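Local coordinates for protein decapping nuclease RAI1 (Scheffersomyces stipitis, PDB 5BTO) that removes the NAD cap from a subset of RNAs with the help of a divalent metal ion, and binds and stimulates the exoribonuclease RAT1, at residues F30-D35 / Q216-I221. Numbering follows the deposited sequence.
Sequences FAFARD and QYISVI
Phe30 lays its ring flat over the branch of Val220, whose CB stands 3.8 Å from the ring centroid in a CH-pi contact, while Phe30 CE2 touches Val220 CG2 at 3.4 Å. The first torsion (chi1 60°) wedges CG between backbone N and carbonyl carbon, a crowded position that tips the ring toward the partner strand. Phe32 repeats this (chi1 65°): Ile218 CB sits 4.0 Å from its ring centroid, and Val220 CG2 reaches the ring edge. Beta-branched residues suit these places, presenting a broad CH surface to each ring. An alanine in place of Phe30 would probably strip Val220 of the ring face over its CB, leaving it the edge contact with Phe32, and loosen the packing against helix 87-101. Further along, the Arg34 guanidinium stacks on the Gln216 amide, planes 15° apart, with Gln216 CD 3.4 Å from Arg34 NH2; Arg34 NE hydrogen-bonds to Tyr214 O. On the other face, small Ala31 leaves room for Tyr217, whose OH is hydrogen-bonded to Tyr254 OH and Lys48 NZ. Antiparallel backbone bonds set this register, among them Ile218 N to Phe32 O at 2.8 Å. The phenylalanine face adjoins the substrate site, Ile218 against Glu235 and Phe32 near Tyr114. Strand 216-225 lies between strands 27-34 and 228-235 in the mixed sheet, with helix 87-101 on the phenylalanine face and helix 44-50 on the alanine face.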
ATOM      1  N   PHE A  30      34.885  -0.557   5.148  1.00 17.16           N
ATOM      2  CA  PHE A  30      35.681  -1.211   6.191  1.00 16.27           C
ATOM      3  C   PHE A  30      35.182  -2.627   6.442  1.00 16.41           C
ATOM      4  O   PHE A  30      34.142  -3.017   5.925  1.00 16.46           O
ATOM      5  CB  PHE A  30      35.735  -0.386   7.500  1.00 17.22           C
ATOM      6  CG  PHE A  30      34.388  -0.122   8.149  1.00 18.46           C
ATOM      7  CD1 PHE A  30      33.650   1.007   7.814  1.00 18.17           C
ATOM      8  CD2 PHE A  30      33.895  -0.962   9.143  1.00 19.30           C
ATOM      9  CE1 PHE A  30      32.423   1.275   8.428  1.00 19.12           C
ATOM     10  CE2 PHE A  30      32.653  -0.696   9.766  1.00 19.79           C
ATOM     11  CZ  PHE A  30      31.937   0.424   9.409  1.00 18.87           C
ATOM     12  N   ALA A  31      35.928  -3.394   7.226  1.00 16.18           N
ATOM     13  CA  ALA A  31      35.503  -4.737   7.580  1.00 17.92           C
ATOM     14  C   ALA A  31      35.831  -5.001   9.031  1.00 17.91           C
ATOM     15  O   ALA A  31      36.626  -4.285   9.633  1.00 19.32           O
ATOM     16  CB  ALA A  31      36.183  -5.776   6.665  1.00 17.74           C
ATOM     17  N   PHE A  32      35.185  -6.006   9.609  1.00 18.25           N
ATOM     18  CA  PHE A  32      35.601  -6.524  10.905  1.00 17.92           C
ATOM     19  C   PHE A  32      35.331  -8.020  10.952  1.00 18.19           C
ATOM     20  O   PHE A  32      34.744  -8.569  10.020  1.00 18.57           O
ATOM     21  CB  PHE A  32      34.969  -5.746  12.079  1.00 16.45           C
ATOM     22  CG  PHE A  32      33.459  -5.857  12.186  1.00 18.32           C
ATOM     23  CD1 PHE A  32      32.630  -5.048  11.421  1.00 17.33           C
ATOM     24  CD2 PHE A  32      32.878  -6.729  13.098  1.00 19.41           C
ATOM     25  CE1 PHE A  32      31.241  -5.128  11.546  1.00 17.35           C
ATOM     26  CE2 PHE A  32      31.490  -6.813  13.235  1.00 20.68           C
ATOM     27  CZ  PHE A  32      30.673  -6.012  12.459  1.00 17.98           C
ATOM     28  N   ALA A  33      35.795  -8.691  11.997  1.00 18.16           N
ATOM     29  CA  ALA A  33      35.614 -10.135  12.061  1.00 18.08           C
ATOM     30  C   ALA A  33      35.340 -10.618  13.475  1.00 20.29           C
ATOM     31  O   ALA A  33      35.601  -9.916  14.447  1.00 22.95           O
ATOM     32  CB  ALA A  33      36.846 -10.856  11.471  1.00 18.89           C
ATOM     33  N   ARG A  34      34.780 -11.815  13.581  1.00 22.71           N
ATOM     34  CA  ARG A  34      34.706 -12.509  14.856  1.00 23.42           C
ATOM     35  C   ARG A  34      35.622 -13.725  14.723  1.00 24.12           C
ATOM     36  O   ARG A  34      35.537 -14.456  13.738  1.00 23.69           O
ATOM     37  CB  ARG A  34      33.265 -12.931  15.159  1.00 24.70           C
ATOM     38  CG  ARG A  34      33.061 -13.536  16.546  1.00 26.55           C
ATOM     39  CD  ARG A  34      31.580 -13.758  16.844  1.00 29.90           C
ATOM     40  NE  ARG A  34      31.030 -14.878  16.087  1.00 31.75           N
ATOM     41  CZ  ARG A  34      29.730 -15.117  15.935  1.00 33.51           C
ATOM     42  NH1 ARG A  34      28.831 -14.309  16.486  1.00 34.17           N
ATOM     43  NH2 ARG A  34      29.329 -16.163  15.228  1.00 35.17           N
ATOM     44  N   ASP A  35      36.521 -13.923  15.683  1.00 27.53           N
ATOM     45  CA  ASP A  35      37.486 -15.014  15.565  1.00 32.13           C
ATOM     46  C   ASP A  35      36.965 -16.323  16.147  1.00 35.42           C
ATOM     47  O   ASP A  35      35.817 -16.404  16.592  1.00 34.54           O
ATOM     48  CB  ASP A  35      38.866 -14.645  16.141  1.00 34.29           C
ATOM     49  CG  ASP A  35      38.858 -14.456  17.650  1.00 38.74           C
ATOM     50  OD1 ASP A  35      37.930 -14.945  18.328  1.00 40.06           O
ATOM     51  OD2 ASP A  35      39.808 -13.825  18.165  1.00 40.61           O
ATOM     52  N   GLN A 216      33.578 -15.364  11.679  1.00 23.70           N
ATOM     53  CA  GLN A 216      32.806 -14.568  10.733  1.00 23.81           C
ATOM     54  C   GLN A 216      33.653 -13.440  10.176  1.00 22.53           C
ATOM     55  O   GLN A 216      34.371 -12.771  10.921  1.00 23.28           O
ATOM     56  CB  GLN A 216      31.583 -13.948  11.409  1.00 26.56           C
ATOM     57  CG  GLN A 216      30.526 -14.923  11.856  1.00 29.05           C
ATOM     58  CD  GLN A 216      29.319 -14.206  12.424  1.00 35.36           C
ATOM     59  OE1 GLN A 216      29.422 -13.069  12.889  1.00 38.75           O
ATOM     60  NE2 GLN A 216      28.168 -14.863  12.383  1.00 37.14           N
ATOM     61  N   TYR A 217      33.548 -13.217   8.869  1.00 20.33           N
ATOM     62  CA  TYR A 217      34.186 -12.077   8.218  1.00 17.53           C
ATOM     63  C   TYR A 217      33.078 -11.138   7.756  1.00 17.83           C
ATOM     64  O   TYR A 217      32.175 -11.548   7.015  1.00 16.78           O
ATOM     65  CB  TYR A 217      35.033 -12.547   7.030  1.00 16.01           C
ATOM     66  CG  TYR A 217      35.634 -11.423   6.205  1.00 18.49           C
ATOM     67  CD1 TYR A 217      36.686 -10.661   6.695  1.00 21.19           C
ATOM     68  CD2 TYR A 217      35.159 -11.136   4.936  1.00 22.53           C
ATOM     69  CE1 TYR A 217      37.237  -9.639   5.948  1.00 20.18           C
ATOM     70  CE2 TYR A 217      35.709 -10.114   4.175  1.00 21.17           C
ATOM     71  CZ  TYR A 217      36.748  -9.369   4.688  1.00 20.76           C
ATOM     72  OH  TYR A 217      37.302  -8.361   3.936  1.00 20.48           O
ATOM     73  N   ILE A 218      33.114  -9.893   8.221  1.00 16.27           N
ATOM     74  CA  ILE A 218      31.999  -8.976   7.977  1.00 15.08           C
ATOM     75  C   ILE A 218      32.460  -7.789   7.152  1.00 16.37           C
ATOM     76  O   ILE A 218      33.348  -7.040   7.571  1.00 18.64           O
ATOM     77  CB  ILE A 218      31.401  -8.433   9.297  1.00 17.34           C
ATOM     78  CG1 ILE A 218      31.080  -9.571  10.266  1.00 23.83           C
ATOM     79  CG2 ILE A 218      30.148  -7.570   9.025  1.00 17.60           C
ATOM     80  CD1 ILE A 218      29.998 -10.497   9.777  1.00 25.29           C
ATOM     81  N   SER A 219      31.865  -7.636   5.974  1.00 14.39           N
ATOM     82  CA  SER A 219      32.127  -6.492   5.119  1.00 14.75           C
ATOM     83  C   SER A 219      31.093  -5.402   5.412  1.00 15.37           C
ATOM     84  O   SER A 219      29.903  -5.678   5.561  1.00 16.47           O
ATOM     85  CB  SER A 219      32.061  -6.905   3.644  1.00 16.70           C
ATOM     86  OG  SER A 219      32.131  -5.781   2.779  1.00 16.69           O
ATOM     87  N   VAL A 220      31.549  -4.162   5.501  1.00 14.02           N
ATOM     88  CA  VAL A 220      30.628  -3.044   5.683  1.00 13.60           C
ATOM     89  C   VAL A 220      30.731  -2.110   4.489  1.00 15.03           C
ATOM     90  O   VAL A 220      31.818  -1.611   4.159  1.00 16.18           O
ATOM     91  CB  VAL A 220      30.895  -2.270   6.987  1.00 14.36           C
ATOM     92  CG1 VAL A 220      29.754  -1.275   7.244  1.00 15.17           C
ATOM     93  CG2 VAL A 220      31.030  -3.238   8.149  1.00 16.57           C
ATOM     94  N   ILE A 221      29.591  -1.877   3.849  1.00 15.04           N
ATOM     95  CA  ILE A 221      29.555  -1.205   2.562  1.00 14.36           C
ATOM     96  C   ILE A 221      28.703   0.043   2.615  1.00 14.21           C
ATOM     97  O   ILE A 221      27.821   0.169   3.469  1.00 16.28           O
ATOM     98  CB  ILE A 221      28.976  -2.133   1.457  1.00 13.44           C
ATOM     99  CG1 ILE A 221      27.501  -2.462   1.735  1.00 16.25           C
ATOM    100  CG2 ILE A 221      29.786  -3.431   1.369  1.00 16.20           C
ATOM    101  CD1 ILE A 221      26.787  -3.054   0.537  1.00 17.93           C
TER